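Local coordinates for teichoic acid D-alanine hydrolase (Staphylococcus aureus, PDB 5ZH8), which removes D-alanyl ester groups from the wall and lipoteichoic acids of the cell envelope and affects the level of methicillin resistance, at residues N149-T161 and Y216-G228. Sequence-based numbering, arbitrary orientation.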
loop_
_atom_site.group_PDB
_atom_site.type_symbol
_atom_site.label_atom_id
_atom_site.label_comp_id
_atom_site.label_asym_id
_atom_site.label_seq_id
_atom_site.Cartn_x
_atom_site.Cartn_y
_atom_site.Cartn_z
ATOM N N ASN A 149 -7.482 -26.147 22.140
ATOM C CA ASN A 149 -6.258 -26.932 21.971
ATOM C C ASN A 149 -6.468 -28.238 21.208
ATOM O O ASN A 149 -5.499 -28.940 20.917
ATOM C CB ASN A 149 -5.630 -27.191 23.332
ATOM C CG ASN A 149 -5.159 -25.911 23.991
ATOM O OD1 ASN A 149 -4.220 -25.256 23.514
ATOM N ND2 ASN A 149 -5.828 -25.525 25.078
ATOM N N ASP A 150 -7.723 -28.556 20.875
ATOM C CA ASP A 150 -8.034 -29.705 20.020
ATOM C C ASP A 150 -7.729 -29.382 18.562
ATOM O O ASP A 150 -7.779 -28.214 18.169
ATOM C CB ASP A 150 -9.509 -30.106 20.153
ATOM C CG ASP A 150 -9.823 -30.785 21.474
ATOM O OD1 ASP A 150 -8.888 -31.147 22.218
ATOM O OD2 ASP A 150 -11.022 -30.956 21.767
ATOM N N PRO A 151 -7.422 -30.415 17.753
ATOM C CA PRO A 151 -7.045 -30.208 16.358
ATOM C C PRO A 151 -8.219 -29.885 15.437
ATOM O O PRO A 151 -9.369 -30.142 15.786
ATOM C CB PRO A 151 -6.412 -31.545 15.967
ATOM C CG PRO A 151 -7.092 -32.538 16.830
ATOM C CD PRO A 151 -7.372 -31.842 18.125
ATOM N N VAL A 152 -7.912 -29.316 14.274
ATOM C CA VAL A 152 -8.933 -29.017 13.266
ATOM C C VAL A 152 -9.607 -30.289 12.761
ATOM O O VAL A 152 -10.818 -30.307 12.544
ATOM C CB VAL A 152 -8.417 -28.228 12.015
ATOM C CG1 VAL A 152 -9.130 -26.892 11.895
ATOM C CG2 VAL A 152 -6.903 -28.034 11.954
ATOM N N SER A 153 -8.809 -31.335 12.569
ATOM C CA SER A 153 -9.308 -32.607 12.037
ATOM C C SER A 153 -10.458 -33.179 12.870
ATOM O O SER A 153 -11.328 -33.860 12.339
ATOM C CB SER A 153 -8.165 -33.625 11.921
ATOM O OG SER A 153 -7.442 -33.736 13.134
ATOM N N LYS A 154 -10.462 -32.890 14.169
ATOM C CA LYS A 154 -11.545 -33.318 15.057
ATOM C C LYS A 154 -12.893 -32.741 14.623
ATOM O O LYS A 154 -13.883 -33.472 14.525
ATOM C CB LYS A 154 -11.248 -32.908 16.502
ATOM C CG LYS A 154 -12.177 -33.524 17.526
ATOM C CD LYS A 154 -11.938 -32.922 18.892
ATOM C CE LYS A 154 -12.701 -33.686 19.965
ATOM N NZ LYS A 154 -12.879 -32.871 21.196
ATOM N N TYR A 155 -12.919 -31.437 14.351
ATOM C CA TYR A 155 -14.161 -30.744 14.006
ATOM C C TYR A 155 -14.402 -30.669 12.500
ATOM O O TYR A 155 -15.541 -30.517 12.057
ATOM C CB TYR A 155 -14.174 -29.339 14.615
ATOM C CG TYR A 155 -13.782 -29.323 16.075
ATOM C CD1 TYR A 155 -14.692 -29.658 17.074
ATOM C CD2 TYR A 155 -12.490 -28.987 16.453
ATOM C CE1 TYR A 155 -14.320 -29.659 18.406
ATOM C CE2 TYR A 155 -12.109 -28.977 17.789
ATOM C CZ TYR A 155 -13.028 -29.315 18.763
ATOM O OH TYR A 155 -12.658 -29.315 20.090
ATOM N N LEU A 156 -13.330 -30.793 11.723
ATOM C CA LEU A 156 -13.397 -30.679 10.272
ATOM C C LEU A 156 -12.628 -31.850 9.652
ATOM O O LEU A 156 -11.534 -31.665 9.122
ATOM C CB LEU A 156 -12.816 -29.325 9.849
ATOM C CG LEU A 156 -13.227 -28.746 8.499
ATOM C CD1 LEU A 156 -14.750 -28.672 8.339
ATOM C CD2 LEU A 156 -12.595 -27.367 8.344
ATOM N N PRO A 157 -13.206 -33.070 9.729
ATOM C CA PRO A 157 -12.568 -34.354 9.371
ATOM C C PRO A 157 -11.766 -34.362 8.074
ATOM O O PRO A 157 -10.695 -34.967 8.022
ATOM C CB PRO A 157 -13.754 -35.310 9.250
ATOM C CG PRO A 157 -14.779 -34.751 10.170
ATOM C CD PRO A 157 -14.594 -33.267 10.192
ATOM N N TRP A 158 -12.286 -33.706 7.040
ATOM C CA TRP A 158 -11.636 -33.700 5.725
ATOM C C TRP A 158 -10.395 -32.807 5.661
ATOM O O TRP A 158 -9.531 -33.030 4.814
ATOM C CB TRP A 158 -12.622 -33.336 4.601
ATOM C CG TRP A 158 -13.468 -32.124 4.845
ATOM C CD1 TRP A 158 -14.718 -32.095 5.395
ATOM C CD2 TRP A 158 -13.139 -30.773 4.527
ATOM N NE1 TRP A 158 -15.185 -30.807 5.447
ATOM C CE2 TRP A 158 -14.235 -29.973 4.920
ATOM C CE3 TRP A 158 -12.020 -30.155 3.953
ATOM C CZ2 TRP A 158 -14.248 -28.586 4.758
ATOM C CZ3 TRP A 158 -12.037 -28.777 3.782
ATOM C CH2 TRP A 158 -13.144 -28.008 4.185
ATOM N N PHE A 159 -10.295 -31.818 6.549
ATOM C CA PHE A 159 -9.105 -30.976 6.613
ATOM C C PHE A 159 -7.922 -31.749 7.208
ATOM O O PHE A 159 -7.558 -31.567 8.375
ATOM C CB PHE A 159 -9.378 -29.697 7.414
ATOM C CG PHE A 159 -8.364 -28.614 7.176
ATOM C CD1 PHE A 159 -8.536 -27.714 6.136
ATOM C CD2 PHE A 159 -7.230 -28.506 7.978
ATOM C CE1 PHE A 159 -7.608 -26.725 5.900
ATOM C CE2 PHE A 159 -6.292 -27.514 7.747
ATOM C CZ PHE A 159 -6.482 -26.622 6.707
ATOM N N LYS A 160 -7.331 -32.621 6.393
ATOM C CA LYS A 160 -6.205 -33.444 6.817
ATOM C C LYS A 160 -4.888 -32.768 6.464
ATOM O O LYS A 160 -4.787 -32.061 5.459
ATOM C CB LYS A 160 -6.286 -34.833 6.185
ATOM C CG LYS A 160 -6.546 -35.958 7.184
ATOM C CD LYS A 160 -5.440 -36.070 8.232
ATOM C CE LYS A 160 -5.373 -37.459 8.855
ATOM N NZ LYS A 160 -4.317 -37.527 9.902
ATOM N N THR A 161 -3.880 -32.995 7.303
ATOM C CA THR A 161 -2.625 -32.250 7.240
ATOM C C THR A 161 -1.461 -33.097 7.757
ATOM O O THR A 161 -1.627 -33.870 8.698
ATOM C CB THR A 161 -2.737 -30.940 8.055
ATOM O OG1 THR A 161 -1.433 -30.479 8.425
ATOM C CG2 THR A 161 -3.568 -31.151 9.321
ATOM N N TYR A 216 -7.947 -17.977 9.452
ATOM C CA TYR A 216 -9.287 -17.611 9.901
ATOM C C TYR A 216 -10.394 -18.028 8.930
ATOM O O TYR A 216 -11.561 -18.082 9.320
ATOM C CB TYR A 216 -9.362 -16.123 10.263
ATOM C CG TYR A 216 -8.857 -15.873 11.670
ATOM C CD1 TYR A 216 -7.532 -16.135 12.010
ATOM C CD2 TYR A 216 -9.708 -15.417 12.671
ATOM C CE1 TYR A 216 -7.068 -15.922 13.293
ATOM C CE2 TYR A 216 -9.251 -15.204 13.959
ATOM C CZ TYR A 216 -7.933 -15.464 14.267
ATOM O OH TYR A 216 -7.470 -15.264 15.549
ATOM N N LEU A 217 -10.036 -18.343 7.685
ATOM C CA LEU A 217 -10.984 -18.989 6.764
ATOM C C LEU A 217 -11.275 -20.431 7.201
ATOM O O LEU A 217 -12.421 -20.871 7.155
ATOM C CB LEU A 217 -10.473 -18.962 5.319
ATOM C CG LEU A 217 -10.314 -17.580 4.687
ATOM C CD1 LEU A 217 -9.690 -17.706 3.308
ATOM C CD2 LEU A 217 -11.647 -16.848 4.608
ATOM N N VAL A 218 -10.237 -21.153 7.629
ATOM C CA VAL A 218 -10.393 -22.501 8.190
ATOM C C VAL A 218 -11.206 -22.481 9.483
ATOM O O VAL A 218 -12.035 -23.367 9.717
ATOM C CB VAL A 218 -9.018 -23.143 8.517
ATOM C CG1 VAL A 218 -9.185 -24.421 9.336
ATOM C CG2 VAL A 218 -8.227 -23.396 7.241
ATOM N N LEU A 219 -10.944 -21.485 10.328
ATOM C CA LEU A 219 -11.689 -21.314 11.580
ATOM C C LEU A 219 -13.152 -20.983 11.326
ATOM O O LEU A 219 -14.027 -21.449 12.049
ATOM C CB LEU A 219 -11.069 -20.224 12.458
ATOM C CG LEU A 219 -9.775 -20.579 13.194
ATOM C CD1 LEU A 219 -9.230 -19.354 13.913
ATOM C CD2 LEU A 219 -9.965 -21.755 14.135
ATOM N N ALA A 220 -13.415 -20.173 10.309
ATOM C CA ALA A 220 -14.787 -19.865 9.919
ATOM C C ALA A 220 -15.532 -21.136 9.485
ATOM O O ALA A 220 -16.706 -21.307 9.808
ATOM C CB ALA A 220 -14.805 -18.828 8.803
ATOM N N LYS A 221 -14.850 -22.024 8.765
ATOM C CA LYS A 221 -15.453 -23.281 8.335
ATOM C C LYS A 221 -15.674 -24.228 9.521
ATOM O O LYS A 221 -16.679 -24.950 9.570
ATOM C CB LYS A 221 -14.590 -23.959 7.268
ATOM C CG LYS A 221 -15.237 -25.171 6.615
ATOM C CD LYS A 221 -16.441 -24.771 5.768
ATOM C CE LYS A 221 -17.593 -25.754 5.930
ATOM N NZ LYS A 221 -18.887 -25.173 5.474
ATOM N N VAL A 222 -14.732 -24.222 10.467
ATOM C CA VAL A 222 -14.876 -24.967 11.722
ATOM C C VAL A 222 -16.166 -24.537 12.428
ATOM O O VAL A 222 -16.953 -25.379 12.880
ATOM C CB VAL A 222 -13.651 -24.757 12.657
ATOM C CG1 VAL A 222 -13.937 -25.251 14.073
ATOM C CG2 VAL A 222 -12.414 -25.450 12.096
ATOM N N ILE A 223 -16.376 -23.223 12.506
ATOM C CA ILE A 223 -17.590 -22.666 13.097
ATOM C C ILE A 223 -18.818 -23.215 12.380
ATOM O O ILE A 223 -19.761 -23.671 13.018
ATOM C CB ILE A 223 -17.595 -21.118 13.057
ATOM C CG1 ILE A 223 -16.533 -20.557 14.009
ATOM C CG2 ILE A 223 -18.965 -20.554 13.425
ATOM C CD1 ILE A 223 -16.181 -19.110 13.758
ATOM N N GLU A 224 -18.799 -23.173 11.053
ATOM C CA GLU A 224 -19.932 -23.656 10.273
ATOM C C GLU A 224 -20.194 -25.142 10.504
ATOM O O GLU A 224 -21.342 -25.552 10.657
ATOM C CB GLU A 224 -19.723 -23.387 8.781
ATOM C CG GLU A 224 -19.911 -21.932 8.390
ATOM C CD GLU A 224 -19.903 -21.726 6.891
ATOM O OE1 GLU A 224 -19.390 -22.606 6.159
ATOM O OE2 GLU A 224 -20.412 -20.676 6.445
ATOM N N GLU A 225 -19.120 -25.930 10.541
ATOM C CA GLU A 225 -19.216 -27.386 10.653
ATOM C C GLU A 225 -19.748 -27.827 12.018
ATOM O O GLU A 225 -20.578 -28.720 12.082
ATOM C CB GLU A 225 -17.844 -28.028 10.398
ATOM C CG GLU A 225 -17.874 -29.531 10.176
ATOM C CD GLU A 225 -18.487 -29.927 8.848
ATOM O OE1 GLU A 225 -18.353 -29.156 7.863
ATOM O OE2 GLU A 225 -19.097 -31.023 8.792
ATOM N N VAL A 226 -19.263 -27.208 13.096
ATOM C CA VAL A 226 -19.674 -27.591 14.454
ATOM C C VAL A 226 -21.088 -27.138 14.770
ATOM O O VAL A 226 -21.799 -27.817 15.508
ATOM C CB VAL A 226 -18.732 -27.052 15.560
ATOM C CG1 VAL A 226 -17.323 -27.588 15.386
ATOM C CG2 VAL A 226 -18.746 -25.534 15.615
ATOM N N THR A 227 -21.488 -25.995 14.220
ATOM C CA THR A 227 -22.816 -25.434 14.462
ATOM C C THR A 227 -23.851 -25.947 13.459
ATOM O O THR A 227 -25.056 -25.833 13.693
ATOM C CB THR A 227 -22.801 -23.894 14.383
ATOM O OG1 THR A 227 -22.495 -23.475 13.046
ATOM C CG2 THR A 227 -21.772 -23.307 15.343
ATOM N N GLY A 228 -23.381 -26.495 12.341
ATOM C CA GLY A 228 -24.259 -26.895 11.253
ATOM C C GLY A 228 -25.008 -25.723 10.644
ATOM O O GLY A 228 -26.064 -25.907 10.054
#
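V152 opens the contact by setting CG1 between two valines one turn apart on helix 213-227, 3.6 Å from V218 CG1 and equally close to V222 CG2. One short helical turn on, Y155 lays its CB and the near part of its ring against V226, CB 3.7 Å from V226 CG1. With CG anti to its own carbonyl carbon (chi1 -48°), the Y155 ring runs off from the helix toward D150, whose OD2 takes a weak hydrogen bond from the phenol and a salt bridge from K154; the main partner of the hydroxyl is N147 N. L156, whose CA lies 6.1 Å from V222 CA, splits its methyls over the helix surface: CD2 rests 3.8 Å from K221 CG, while CD1 lies against the bent chain of E225. A type I turn from L156 to F159 then brings two aromatic rings round. W158 packs one face on L156 CG, and its CZ2 lies 4.0 Å from K221 CG; K194 adds a cation-pi contact. Beyond CG the K221 chain bends away from the indole, and NZ forms salt bridges with E224 and D190. F159 completes the apolar packing, with V218 CG1 over one face of its ring and CE1 3.6 Å from V218 CG2. A weakly bonded helical turn and the loop after it thus pack on a helix flank, in the helical part of this beta-lactamase-family fold. Helix 189-199 adds V193 beside W158 and F159, helix 167-171 adds L170 beside V152 and V218, and helix 129-142 backs helix 213-227 through L136, L137 and L140.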